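Local coordinates for 6-aminohexanoate-dimer hydrolase (Bacillus anthracis, PDB 4GB7), which probably hydrolyses the amide bond of 6-aminohexanoate dimers or related substrates, using the serine beta-lactamase-like fold, at residues T58-K61 against E62-I66; E103-D107 against N108-A112; K179-L182 against Q183-M186; K222-D225 against G226-K229; F313-L316 against L317-G321. All coordinates share one frame; numbering follows the deposited sequence. Where two conformers were deposited one is given.

Contact 1: T58-K61 against E62-I66; sequences THMK and EFTLI
At the edge of the H59 imidazole, near its plane, lies the E62 carboxylate: OE2 of E62 is beside CD2 of H59, 3.3 Å away. The two side chains run alongside each other in the same direction, their flat groups almost perpendicular at 88°. ND1 of H59 is hydrogen-bonded to the carbonyl of W55, whose ring also stacks on the imidazole. In one of its two conformers M60 brings its selenium obliquely to the F63 ring, and W47 meets the same phenyl ring at an angle.

The backbone itself turns tightly. E62 N donates to H59 O at 2.9 Å. The carbonyl oxygen M60 O is gripped twice, by F63 N and by the T64 hydroxyl, OG1 lying 2.8 Å away; the two donors come from opposite faces of the carbonyl plane. With chi1 at 62°, the T64 hydroxyl sits between its own backbone N and carbonyl carbon, facing back to M60. Farther on, I66 lays CD1 3.8 Å from CB of K61. Such overlapping i to i+3 bonds are typical of consecutive turns, here linking helix 52-56 to strand 66-69.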
loop_
_atom_site.group_PDB
_atom_site.type_symbol
_atom_site.label_atom_id
_atom_site.label_comp_id
_atom_site.label_asym_id
_atom_site.label_seq_id
_atom_site.Cartn_x
_atom_site.Cartn_y
_atom_site.Cartn_z
ATOM N N THR A 58 -5.950 2.593 13.634
ATOM C CA THR A 58 -6.331 1.291 14.167
ATOM C C THR A 58 -7.860 1.119 14.293
ATOM O O THR A 58 -8.328 0.084 14.783
ATOM C CB THR A 58 -5.636 1.042 15.518
ATOM O OG1 THR A 58 -5.937 2.086 16.413
ATOM C CG2 THR A 58 -4.069 0.979 15.330
ATOM N N HIS A 59 -8.618 2.141 13.883
ATOM C CA HIS A 59 -10.094 2.135 14.003
ATOM C C HIS A 59 -10.764 2.854 12.868
ATOM O O HIS A 59 -11.775 3.550 13.083
ATOM C CB HIS A 59 -10.521 2.840 15.287
ATOM C CG HIS A 59 -9.987 2.198 16.568
ATOM N ND1 HIS A 59 -8.781 2.488 17.078
ATOM C CD2 HIS A 59 -10.571 1.299 17.444
ATOM C CE1 HIS A 59 -8.603 1.796 18.245
ATOM N NE2 HIS A 59 -9.694 1.075 18.464
HETATM N N MSE A 60 -10.260 2.704 11.655
HETATM C CA MSE A 60 -10.733 3.563 10.560
HETATM C C MSE A 60 -12.233 3.384 10.305
HETATM O O MSE A 60 -12.978 4.369 10.048
HETATM C CB MSE A 60 -9.904 3.356 9.277
HETATM C CG MSE A 60 -8.531 4.041 9.246
HETATM SE SE MSE A 60 -8.570 5.980 9.304
HETATM C CE MSE A 60 -9.135 6.370 7.502
ATOM N N LYS A 61 -12.713 2.155 10.429
ATOM C CA LYS A 61 -14.129 1.912 10.177
ATOM C C LYS A 61 -15.054 2.599 11.204
ATOM O O LYS A 61 -16.247 2.676 10.981
ATOM C CB LYS A 61 -14.431 0.429 10.126
ATOM C CG LYS A 61 -14.108 -0.348 11.393
ATOM C CD LYS A 61 -14.605 -1.772 11.286
ATOM C CE LYS A 61 -13.969 -2.639 12.346
ATOM N NZ LYS A 61 -14.292 -4.077 12.122
ATOM N N GLU A 62 -14.533 3.043 12.346
ATOM C CA GLU A 62 -15.357 3.830 13.297
ATOM C C GLU A 62 -15.420 5.324 12.991
ATOM O O GLU A 62 -16.156 6.053 13.641
ATOM C CB GLU A 62 -14.847 3.636 14.731
ATOM C CG GLU A 62 -14.832 2.199 15.187
ATOM C CD GLU A 62 -14.562 2.079 16.668
ATOM O OE1 GLU A 62 -15.010 2.968 17.456
ATOM O OE2 GLU A 62 -13.837 1.120 17.025
ATOM N N PHE A 63 -14.715 5.750 11.949
ATOM C CA PHE A 63 -14.455 7.142 11.636
ATOM C C PHE A 63 -14.960 7.501 10.231
ATOM O O PHE A 63 -15.202 8.658 9.938
ATOM C CB PHE A 63 -12.900 7.323 11.768
ATOM C CG PHE A 63 -12.405 8.686 11.469
ATOM C CD1 PHE A 63 -12.681 9.729 12.315
ATOM C CD2 PHE A 63 -11.635 8.926 10.346
ATOM C CE1 PHE A 63 -12.214 11.005 12.052
ATOM C CE2 PHE A 63 -11.170 10.194 10.065
ATOM C CZ PHE A 63 -11.463 11.236 10.926
ATOM N N THR A 64 -15.168 6.497 9.390
ATOM C CA THR A 64 -15.365 6.694 7.959
ATOM C C THR A 64 -16.392 5.697 7.419
ATOM O O THR A 64 -16.730 4.703 8.054
ATOM C CB THR A 64 -14.052 6.385 7.165
ATOM O OG1 THR A 64 -13.706 5.007 7.375
ATOM C CG2 THR A 64 -12.918 7.225 7.583
ATOM N N LEU A 65 -16.809 5.941 6.186
ATOM C CA LEU A 65 -17.579 4.992 5.416
ATOM C C LEU A 65 -16.660 3.930 4.810
ATOM O O LEU A 65 -15.558 4.251 4.346
ATOM C CB LEU A 65 -18.278 5.724 4.280
ATOM C CG LEU A 65 -19.259 6.867 4.656
ATOM C CD1 LEU A 65 -19.831 7.420 3.347
ATOM C CD2 LEU A 65 -20.319 6.378 5.648
ATOM N N ILE A 66 -17.142 2.680 4.786
ATOM C CA ILE A 66 -16.331 1.535 4.330
ATOM C C ILE A 66 -17.133 0.571 3.466
ATOM O O ILE A 66 -18.364 0.490 3.561
ATOM C CB ILE A 66 -15.700 0.758 5.480
ATOM C CG1 ILE A 66 -16.741 0.023 6.336
ATOM C CG2 ILE A 66 -14.847 1.679 6.335
ATOM C CD1 ILE A 66 -16.175 -1.111 7.183
#

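Contact 2: E103-D107 against N108-A112; sequences ELLDD and NKTDA
L105 and T110 meet in a Schellman motif, which ends helix 101-107 and turns the chain into strand 110-117. Its backbone signature is the pair of bonds T110 N to L105 O (3.0 Å) and K109 N to D106 O (3.0 Å), with K109 at positive phi as the C-prime residue. L105 O accepts from three donors: T110 N, N108 N and OG1 of T110, the last two from above the carbonyl plane. T110 OG1 has a second hydrogen-bond partner in H391 of the adjacent strand.

Among side-chain bonds, the N108 amide folds back over the last turn. Its CG stands anti to the carbonyl carbon (chi1 -67°); L104 O lies close to the amide plane, and the N-H...O angle is nearly straight, 167°. The same carbonyl receives a weak bond from N108 N.

Aliphatic carbons make van der Waals contact with polar groups: CB of L105 lies 3.6 Å from OG1 of T110, and a methyl of L104 abuts the N108 amide, while Y406 of helix 402-417 packs against N108 and T110.

Waters supply further links. One lies within hydrogen-bonding distance of OD1 of D106 and of T110 O and may donate to either; another accepts from NZ of K109. A third donates to OD2 of D107 at 2.9 Å and accepts from ND2 of N108, the same amide nitrogen that holds L104 O at 2.9 Å.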
loop_
_atom_site.group_PDB
_atom_site.type_symbol
_atom_site.label_atom_id
_atom_site.label_comp_id
_atom_site.label_asym_id
_atom_site.label_seq_id
_atom_site.Cartn_x
_atom_site.Cartn_y
_atom_site.Cartn_z
ATOM N N GLU A 103 12.370 -2.389 21.040
ATOM C CA GLU A 103 12.325 -1.025 21.499
ATOM C C GLU A 103 12.392 -0.001 20.393
ATOM O O GLU A 103 11.711 1.031 20.475
ATOM C CB GLU A 103 13.480 -0.789 22.458
ATOM C CG GLU A 103 13.197 -1.326 23.849
ATOM C CD GLU A 103 12.209 -0.447 24.592
ATOM O OE1 GLU A 103 12.677 0.603 25.130
ATOM O OE2 GLU A 103 10.982 -0.747 24.619
ATOM N N LEU A 104 13.134 -0.303 19.337
ATOM C CA LEU A 104 13.266 0.616 18.174
ATOM C C LEU A 104 11.887 0.715 17.474
ATOM O O LEU A 104 11.379 1.800 17.182
ATOM C CB LEU A 104 14.333 0.148 17.195
ATOM C CG LEU A 104 14.466 0.892 15.845
ATOM C CD1 LEU A 104 15.065 2.275 16.058
ATOM C CD2 LEU A 104 15.321 0.053 14.915
ATOM N N LEU A 105 11.272 -0.436 17.231
ATOM C CA LEU A 105 9.932 -0.441 16.662
ATOM C C LEU A 105 8.945 0.415 17.455
ATOM O O LEU A 105 8.228 1.227 16.898
ATOM C CB LEU A 105 9.420 -1.871 16.463
ATOM C CG LEU A 105 10.154 -2.858 15.568
ATOM C CD1 LEU A 105 9.643 -4.285 15.753
ATOM C CD2 LEU A 105 10.032 -2.449 14.100
ATOM N N ASP A 106 8.927 0.232 18.768
ATOM C CA ASP A 106 7.983 0.936 19.633
ATOM C C ASP A 106 8.287 2.455 19.610
ATOM O O ASP A 106 7.358 3.264 19.596
ATOM C CB ASP A 106 8.069 0.358 21.083
ATOM C CG ASP A 106 6.876 0.709 21.961
ATOM O OD1 ASP A 106 5.823 1.089 21.477
ATOM O OD2 ASP A 106 6.988 0.614 23.225
ATOM N N ASP A 107 9.591 2.805 19.630
ATOM C CA ASP A 107 10.034 4.186 19.697
ATOM C C ASP A 107 9.572 4.937 18.438
ATOM O O ASP A 107 9.404 6.159 18.452
ATOM C CB ASP A 107 11.555 4.280 19.801
ATOM C CG ASP A 107 12.031 5.685 20.191
ATOM O OD1 ASP A 107 11.425 6.298 21.105
ATOM O OD2 ASP A 107 13.018 6.176 19.607
ATOM N N ASN A 108 9.333 4.181 17.371
ATOM C CA ASN A 108 8.881 4.771 16.126
ATOM C C ASN A 108 7.427 4.474 15.808
ATOM O O ASN A 108 6.986 4.572 14.652
ATOM C CB ASN A 108 9.813 4.407 14.980
ATOM C CG ASN A 108 11.176 5.036 15.154
ATOM O OD1 ASN A 108 11.422 6.176 14.715
ATOM N ND2 ASN A 108 12.078 4.291 15.793
ATOM N N LYS A 109 6.675 4.176 16.844
ATOM C CA LYS A 109 5.218 4.117 16.778
ATOM C C LYS A 109 4.765 2.988 15.851
ATOM O O LYS A 109 3.731 3.067 15.235
ATOM C CB LYS A 109 4.607 5.473 16.451
ATOM C CG LYS A 109 4.950 6.478 17.551
ATOM C CD LYS A 109 4.407 7.884 17.261
ATOM C CE LYS A 109 4.569 8.833 18.424
ATOM N NZ LYS A 109 5.976 9.072 18.801
ATOM N N THR A 110 5.539 1.906 15.798
ATOM C CA THR A 110 5.081 0.694 15.150
ATOM C C THR A 110 3.886 0.102 15.932
ATOM O O THR A 110 3.839 0.105 17.165
ATOM C CB THR A 110 6.212 -0.341 15.099
ATOM O OG1 THR A 110 7.333 0.208 14.393
ATOM C CG2 THR A 110 5.724 -1.748 14.570
ATOM N N ASP A 111 2.903 -0.358 15.197
ATOM C CA ASP A 111 1.732 -1.057 15.768
ATOM C C ASP A 111 1.798 -2.579 15.595
ATOM O O ASP A 111 1.279 -3.302 16.459
ATOM C CB ASP A 111 0.423 -0.545 15.148
ATOM C CG ASP A 111 0.116 0.897 15.496
ATOM O OD1 ASP A 111 0.340 1.337 16.641
ATOM O OD2 ASP A 111 -0.365 1.614 14.620
ATOM N N ALA A 112 2.340 -3.030 14.448
ATOM C CA ALA A 112 2.490 -4.438 14.139
ATOM C C ALA A 112 3.727 -4.687 13.321
ATOM O O ALA A 112 4.050 -3.923 12.412
ATOM C CB ALA A 112 1.274 -4.974 13.388
HETATM O O HOH W 1 4.402 1.812 19.249
HETATM O O HOH W 2 14.422 5.670 17.072
HETATM O O HOH W 3 7.803 8.480 16.477
#

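Contact 3: K179-L182 against Q183-M186; sequences KATL and QQLM
T181 and Q184 reach across one another, each side chain bonding to the other's backbone N-H. The threonine hydroxyl lies between its own backbone N and carbonyl carbon (chi1 65°), which aims it into the first turn of helix 182-186; there OG1 accepts from Q184 N at 3.1 Å. In return the glutamine, its chain extended beyond CG, brings OE1 back to T181 N at 3.0 Å. That bond is nearly straight at the hydrogen (170°), although the donor stands above the plane of the glutamine carbonyl. This reciprocal pair is a capping box, with T181 as N-cap. Its centre is compact, since CG of Q184 comes within 3.2 Å of OG1 of T181.

L185 sets its CG 4.0 Å from CB of A180, an apolar contact beside the box, and also packs on L257 of helix 251-265. Helical bonds begin at once behind the cap: L185 N to T181 O, then M186 N to L182 O at 2.8 Å.

A water donates both to K179 O and to OE1 of Q184, linking K179 O to the box. Chemically, side-chain oxygens thus accept from the N-H of T181 and of Q184 at the helix start, and OE1 gains a second donor in the water, which should restrict rotation of the glutamine amide.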
loop_
_atom_site.group_PDB
_atom_site.type_symbol
_atom_site.label_atom_id
_atom_site.label_comp_id
_atom_site.label_asym_id
_atom_site.label_seq_id
_atom_site.Cartn_x
_atom_site.Cartn_y
_atom_site.Cartn_z
ATOM N N LYS A 179 -5.787 10.282 -21.018
ATOM C CA LYS A 179 -4.843 10.197 -22.116
ATOM C C LYS A 179 -3.714 9.251 -21.828
ATOM O O LYS A 179 -3.025 8.805 -22.745
ATOM C CB LYS A 179 -4.350 11.621 -22.474
ATOM C CG LYS A 179 -5.456 12.452 -23.099
ATOM C CD LYS A 179 -5.173 13.956 -23.170
ATOM C CE LYS A 179 -4.310 14.382 -24.326
ATOM N NZ LYS A 179 -3.985 15.832 -24.136
ATOM N N ALA A 180 -3.480 8.947 -20.555
ATOM C CA ALA A 180 -2.429 8.009 -20.199
ATOM C C ALA A 180 -2.828 6.594 -20.554
ATOM O O ALA A 180 -3.995 6.210 -20.403
ATOM C CB ALA A 180 -2.167 8.076 -18.705
ATOM N N THR A 181 -1.852 5.797 -20.952
ATOM C CA THR A 181 -2.098 4.365 -21.125
ATOM C C THR A 181 -2.185 3.713 -19.764
ATOM O O THR A 181 -1.682 4.255 -18.767
ATOM C CB THR A 181 -1.012 3.611 -21.936
ATOM O OG1 THR A 181 0.239 3.630 -21.226
ATOM C CG2 THR A 181 -0.839 4.160 -23.373
ATOM N N LEU A 182 -2.796 2.536 -19.728
ATOM C CA LEU A 182 -2.886 1.801 -18.483
ATOM C C LEU A 182 -1.492 1.503 -17.925
ATOM O O LEU A 182 -1.284 1.618 -16.707
ATOM C CB LEU A 182 -3.677 0.520 -18.639
ATOM C CG LEU A 182 -5.179 0.697 -18.547
ATOM C CD1 LEU A 182 -5.754 1.659 -19.580
ATOM C CD2 LEU A 182 -5.857 -0.662 -18.613
ATOM N N GLN A 183 -0.566 1.110 -18.796
ATOM C CA GLN A 183 0.804 0.843 -18.408
ATOM C C GLN A 183 1.473 2.070 -17.779
ATOM O O GLN A 183 2.155 1.940 -16.754
ATOM C CB GLN A 183 1.627 0.238 -19.562
ATOM C CG GLN A 183 2.966 -0.330 -19.079
ATOM C CD GLN A 183 2.796 -1.462 -18.068
ATOM O OE1 GLN A 183 2.146 -2.454 -18.337
ATOM N NE2 GLN A 183 3.411 -1.317 -16.901
ATOM N N GLN A 184 1.282 3.241 -18.379
ATOM C CA GLN A 184 1.769 4.515 -17.788
ATOM C C GLN A 184 1.242 4.762 -16.394
ATOM O O GLN A 184 1.994 5.204 -15.487
ATOM C CB GLN A 184 1.509 5.692 -18.742
ATOM C CG GLN A 184 2.441 5.592 -19.944
ATOM C CD GLN A 184 2.000 6.477 -21.139
ATOM O OE1 GLN A 184 0.853 7.035 -21.167
ATOM N NE2 GLN A 184 2.869 6.588 -22.131
ATOM N N LEU A 185 -0.039 4.474 -16.203
ATOM C CA LEU A 185 -0.669 4.586 -14.875
ATOM C C LEU A 185 -0.041 3.589 -13.894
ATOM O O LEU A 185 0.362 3.963 -12.729
ATOM C CB LEU A 185 -2.185 4.399 -14.976
ATOM C CG LEU A 185 -2.965 5.454 -15.741
ATOM C CD1 LEU A 185 -4.345 4.953 -16.166
ATOM C CD2 LEU A 185 -3.142 6.759 -14.982
HETATM N N MSE A 186 0.029 2.338 -14.321
HETATM C CA MSE A 186 0.690 1.260 -13.543
HETATM C C MSE A 186 2.112 1.629 -13.083
HETATM O O MSE A 186 2.532 1.301 -11.945
HETATM C CB MSE A 186 0.725 -0.041 -14.357
HETATM C CG MSE A 186 -0.609 -0.751 -14.520
HETATM SE SE MSE A 186 -1.094 -1.608 -12.858
HETATM C CE MSE A 186 -0.258 -3.277 -13.261
HETATM O O HOH W 4 -0.417 8.073 -23.380
#

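Contact 4: K222-D225 against G226-K229; sequences KNYD and GPMK
The Y224 ring lies flat over the backbone at G226, and this is the tight part of the contact. CA of G226 sits 3.8 Å from the ring centroid, 26° off the normal, a CH-pi contact, while N of G226 lies over the ring centre on the same face. The backbone of G226 is thus directly against the ring. The tyrosine reaches along the chain because its CG is anti to its own backbone N (chi1 -175°). Its hydroxyl can then donate to P227 O at 2.6 Å, a short bond tilted 18° from the carbonyl plane that pins the far end of the ring. The proline ring is close as well, with CD of P227 3.3 Å from OH of Y224.

The looser side belongs to M228, a selenomethionine at the surface. Its selenium lies at the ring edge, 3.8 Å from CE2 of Y224, in a Met-aromatic contact made in plane rather than over the face. D225 is likewise exposed, yet its OD1 is hydrogen-bonded to H197.

The segment 222-229 belongs to the loop between helices 206-214 and 230-235. Y224 touches L213 of the first helix, and P227 is buried between the two, against A214 and M233.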
loop_
_atom_site.group_PDB
_atom_site.type_symbol
_atom_site.label_atom_id
_atom_site.label_comp_id
_atom_site.label_asym_id
_atom_site.label_seq_id
_atom_site.Cartn_x
_atom_site.Cartn_y
_atom_site.Cartn_z
ATOM N N LYS A 222 -16.122 26.634 4.716
ATOM C CA LYS A 222 -17.314 27.337 4.234
ATOM C C LYS A 222 -17.252 27.640 2.744
ATOM O O LYS A 222 -18.275 27.678 2.092
ATOM C CB LYS A 222 -17.568 28.625 5.027
ATOM C CG LYS A 222 -16.454 29.673 5.009
ATOM C CD LYS A 222 -16.872 30.928 5.791
ATOM C CE LYS A 222 -15.787 32.011 5.799
ATOM N NZ LYS A 222 -15.990 33.070 6.820
ATOM N N ASN A 223 -16.057 27.866 2.212
ATOM C CA ASN A 223 -15.933 28.252 0.816
ATOM C C ASN A 223 -15.525 27.109 -0.082
ATOM O O ASN A 223 -15.167 27.352 -1.234
ATOM C CB ASN A 223 -14.931 29.401 0.659
ATOM C CG ASN A 223 -15.364 30.660 1.385
ATOM O OD1 ASN A 223 -14.630 31.173 2.219
ATOM N ND2 ASN A 223 -16.570 31.148 1.085
ATOM N N TYR A 224 -15.589 25.876 0.423
ATOM C CA TYR A 224 -15.045 24.721 -0.305
ATOM C C TYR A 224 -15.682 24.592 -1.675
ATOM O O TYR A 224 -16.900 24.556 -1.799
ATOM C CB TYR A 224 -15.298 23.435 0.447
ATOM C CG TYR A 224 -14.671 22.206 -0.157
ATOM C CD1 TYR A 224 -13.303 22.032 -0.152
ATOM C CD2 TYR A 224 -15.472 21.208 -0.752
ATOM C CE1 TYR A 224 -12.726 20.890 -0.670
ATOM C CE2 TYR A 224 -14.909 20.047 -1.283
ATOM C CZ TYR A 224 -13.532 19.904 -1.251
ATOM O OH TYR A 224 -12.935 18.793 -1.760
ATOM N N ASP A 225 -14.828 24.552 -2.675
ATOM C CA ASP A 225 -15.215 24.388 -4.063
ATOM C C ASP A 225 -14.413 23.247 -4.705
ATOM O O ASP A 225 -14.163 23.220 -5.908
ATOM C CB ASP A 225 -14.958 25.701 -4.837
ATOM C CG ASP A 225 -13.459 26.060 -4.943
ATOM O OD1 ASP A 225 -12.618 25.571 -4.148
ATOM O OD2 ASP A 225 -13.118 26.851 -5.836
ATOM N N GLY A 226 -13.997 22.298 -3.890
ATOM C CA GLY A 226 -13.179 21.223 -4.351
ATOM C C GLY A 226 -13.974 19.972 -4.683
ATOM O O GLY A 226 -15.215 19.979 -4.738
ATOM N N PRO A 227 -13.254 18.858 -4.872
ATOM C CA PRO A 227 -13.942 17.620 -5.272
ATOM C C PRO A 227 -14.901 17.083 -4.205
ATOM O O PRO A 227 -14.597 17.146 -2.991
ATOM C CB PRO A 227 -12.758 16.678 -5.567
ATOM C CG PRO A 227 -11.694 17.159 -4.633
ATOM C CD PRO A 227 -11.794 18.651 -4.802
HETATM N N MSE A 228 -16.052 16.554 -4.642
HETATM C CA MSE A 228 -17.067 16.015 -3.725
HETATM C C MSE A 228 -17.065 14.492 -3.642
HETATM O O MSE A 228 -17.658 13.925 -2.738
HETATM C CB MSE A 228 -18.473 16.525 -4.120
HETATM C CG MSE A 228 -18.656 18.074 -4.098
HETATM SE SE MSE A 228 -18.400 18.802 -2.300
HETATM C CE MSE A 228 -20.117 18.215 -1.525
ATOM N N LYS A 229 -16.373 13.863 -4.589
ATOM C CA LYS A 229 -16.177 12.437 -4.640
ATOM C C LYS A 229 -14.860 12.213 -5.360
ATOM O O LYS A 229 -14.375 13.104 -6.035
ATOM C CB LYS A 229 -17.337 11.786 -5.361
ATOM C CG LYS A 229 -17.483 12.178 -6.806
ATOM C CD LYS A 229 -18.710 11.521 -7.405
ATOM C CE LYS A 229 -18.850 11.826 -8.872
ATOM N NZ LYS A 229 -19.874 10.970 -9.513
#

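Contact 5: F313-L316 against L317-G321; sequences FGQL and LLNNG. With NO3 (nitrate ion), chain C.
Q315 and N319, one helical turn apart, join through their side-chain amides: NE2 of Q315 donates to OD1 of N319 at 3.0 Å, the amide planes being 63° apart. The bend at chi2 (66°) of Q315 carries its amide toward the helix end. NE2 also donates to a nitrate oxygen, O1, at 3.0 Å, an ion probably from the crystallisation liquor; its modelled closeness to N319 is doubtful.

The backbone acceptors of the last turn are taken in order. F313 O receives L317 N, G314 O receives L318 N, and Q315 O receives N319 N at 2.9 Å. L316 O accepts from G321 N at 2.8 Å, with only a weak addition from N319 N, and L317 O takes N320 N. OD1 of N320 is bonded outside the turn, to the T334 hydroxyl and K338.

On the apolar side, in one of its two conformers, CD1 of L317 lies obliquely by the F313 ring; the ring of F145 stacks on F313. CD1 of L316 closes over G321, 3.4 Å from its carbonyl carbon.

The nested pair of bonds, G321 N to L316 O and N320 N to L317 O, with N320 at positive phi, is a Schellman motif, a classic C-terminal stop for a helix such as 307-318.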
loop_
_atom_site.group_PDB
_atom_site.type_symbol
_atom_site.label_atom_id
_atom_site.label_comp_id
_atom_site.label_asym_id
_atom_site.label_seq_id
_atom_site.Cartn_x
_atom_site.Cartn_y
_atom_site.Cartn_z
ATOM N N PHE A 313 -0.634 -12.450 1.861
ATOM C CA PHE A 313 -0.560 -11.891 0.496
ATOM C C PHE A 313 0.925 -11.758 0.033
ATOM O O PHE A 313 1.286 -12.051 -1.068
ATOM C CB PHE A 313 -1.211 -10.527 0.457
ATOM C CG PHE A 313 -1.135 -9.862 -0.888
ATOM C CD1 PHE A 313 -1.887 -10.352 -1.924
ATOM C CD2 PHE A 313 -0.329 -8.744 -1.123
ATOM C CE1 PHE A 313 -1.851 -9.742 -3.155
ATOM C CE2 PHE A 313 -0.293 -8.129 -2.370
ATOM C CZ PHE A 313 -1.050 -8.626 -3.374
ATOM N N GLY A 314 1.790 -11.352 0.956
ATOM C CA GLY A 314 3.214 -11.309 0.693
ATOM C C GLY A 314 3.781 -12.650 0.259
ATOM O O GLY A 314 4.574 -12.740 -0.690
ATOM N N GLN A 315 3.385 -13.688 0.995
ATOM C CA GLN A 315 3.829 -15.059 0.716
ATOM C C GLN A 315 3.300 -15.465 -0.671
ATOM O O GLN A 315 4.019 -16.117 -1.409
ATOM C CB GLN A 315 3.343 -16.033 1.771
ATOM C CG GLN A 315 3.814 -17.451 1.548
ATOM C CD GLN A 315 5.296 -17.585 1.689
ATOM O OE1 GLN A 315 5.920 -16.897 2.520
ATOM N NE2 GLN A 315 5.865 -18.531 0.966
ATOM N N LEU A 316 2.084 -15.057 -1.017
ATOM C CA LEU A 316 1.539 -15.353 -2.334
ATOM C C LEU A 316 2.444 -14.800 -3.422
ATOM O O LEU A 316 2.726 -15.492 -4.414
ATOM C CB LEU A 316 0.147 -14.760 -2.488
ATOM C CG LEU A 316 -0.551 -14.988 -3.826
ATOM C CD1 LEU A 316 -0.797 -16.468 -4.053
ATOM C CD2 LEU A 316 -1.835 -14.172 -3.899
ATOM N N LEU A 317 2.941 -13.586 -3.221
ATOM C CA LEU A 317 3.798 -12.938 -4.197
ATOM C C LEU A 317 5.191 -13.551 -4.174
ATOM O O LEU A 317 5.822 -13.742 -5.204
ATOM C CB LEU A 317 3.820 -11.438 -3.961
ATOM C CG LEU A 317 2.606 -10.740 -4.578
ATOM C CD1 LEU A 317 2.329 -9.431 -3.876
ATOM C CD2 LEU A 317 2.785 -10.567 -6.095
ATOM N N LEU A 318 5.664 -13.896 -2.985
ATOM C CA LEU A 318 6.906 -14.621 -2.892
ATOM C C LEU A 318 6.850 -15.912 -3.718
ATOM O O LEU A 318 7.830 -16.286 -4.370
ATOM C CB LEU A 318 7.262 -14.854 -1.426
ATOM C CG LEU A 318 8.600 -15.472 -1.164
ATOM C CD1 LEU A 318 9.770 -14.572 -1.672
ATOM C CD2 LEU A 318 8.708 -15.778 0.342
ATOM N N ASN A 319 5.669 -16.513 -3.777
ATOM C CA ASN A 319 5.424 -17.735 -4.535
ATOM C C ASN A 319 4.855 -17.460 -5.890
ATOM O O ASN A 319 4.221 -18.338 -6.487
ATOM C CB ASN A 319 4.497 -18.651 -3.744
ATOM C CG ASN A 319 5.106 -19.124 -2.433
ATOM O OD1 ASN A 319 4.381 -19.335 -1.473
ATOM N ND2 ASN A 319 6.425 -19.299 -2.386
ATOM N N ASN A 320 5.110 -16.260 -6.409
ATOM C CA ASN A 320 4.763 -15.954 -7.800
ATOM C C ASN A 320 3.286 -16.163 -8.146
ATOM O O ASN A 320 2.921 -16.537 -9.286
ATOM C CB ASN A 320 5.691 -16.709 -8.751
ATOM C CG ASN A 320 7.154 -16.488 -8.409
ATOM O OD1 ASN A 320 7.593 -15.334 -8.236
ATOM N ND2 ASN A 320 7.908 -17.578 -8.259
ATOM N N GLY A 321 2.427 -15.862 -7.171
ATOM C CA GLY A 321 0.983 -15.872 -7.344
ATOM C C GLY A 321 0.311 -17.225 -7.200
ATOM O O GLY A 321 -0.879 -17.336 -7.460
HETATM N N NO3 C . 8.920 -19.820 0.141
HETATM O O1 NO3 C . 8.669 -19.634 1.305
HETATM O O2 NO3 C . 7.926 -19.596 -0.811
HETATM O O3 NO3 C . 10.191 -20.285 -0.236
#

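The five contacts show how one fold settles the ends of its helices and the turns between them. Contacts 2 and 5 share a Schellman motif at different places: contact 2 leads into the five-stranded sheet, while contact 5 packs L317 and L318 against I381 of that sheet. In contact 3, at a helix start, side-chain oxygens accept from backbone N-H groups, whereas the Schellman motifs supply backbone N-H groups to the last carbonyls. These three are partly buried; contacts 1 and 4 lie in surface loops, contact 4 turning on an aromatic ring, contact 1 chiefly on turn hydrogen bonds. Contacts 1 and 2 touch, CG2 of T58 lying 3.8 Å from OD2 of D111.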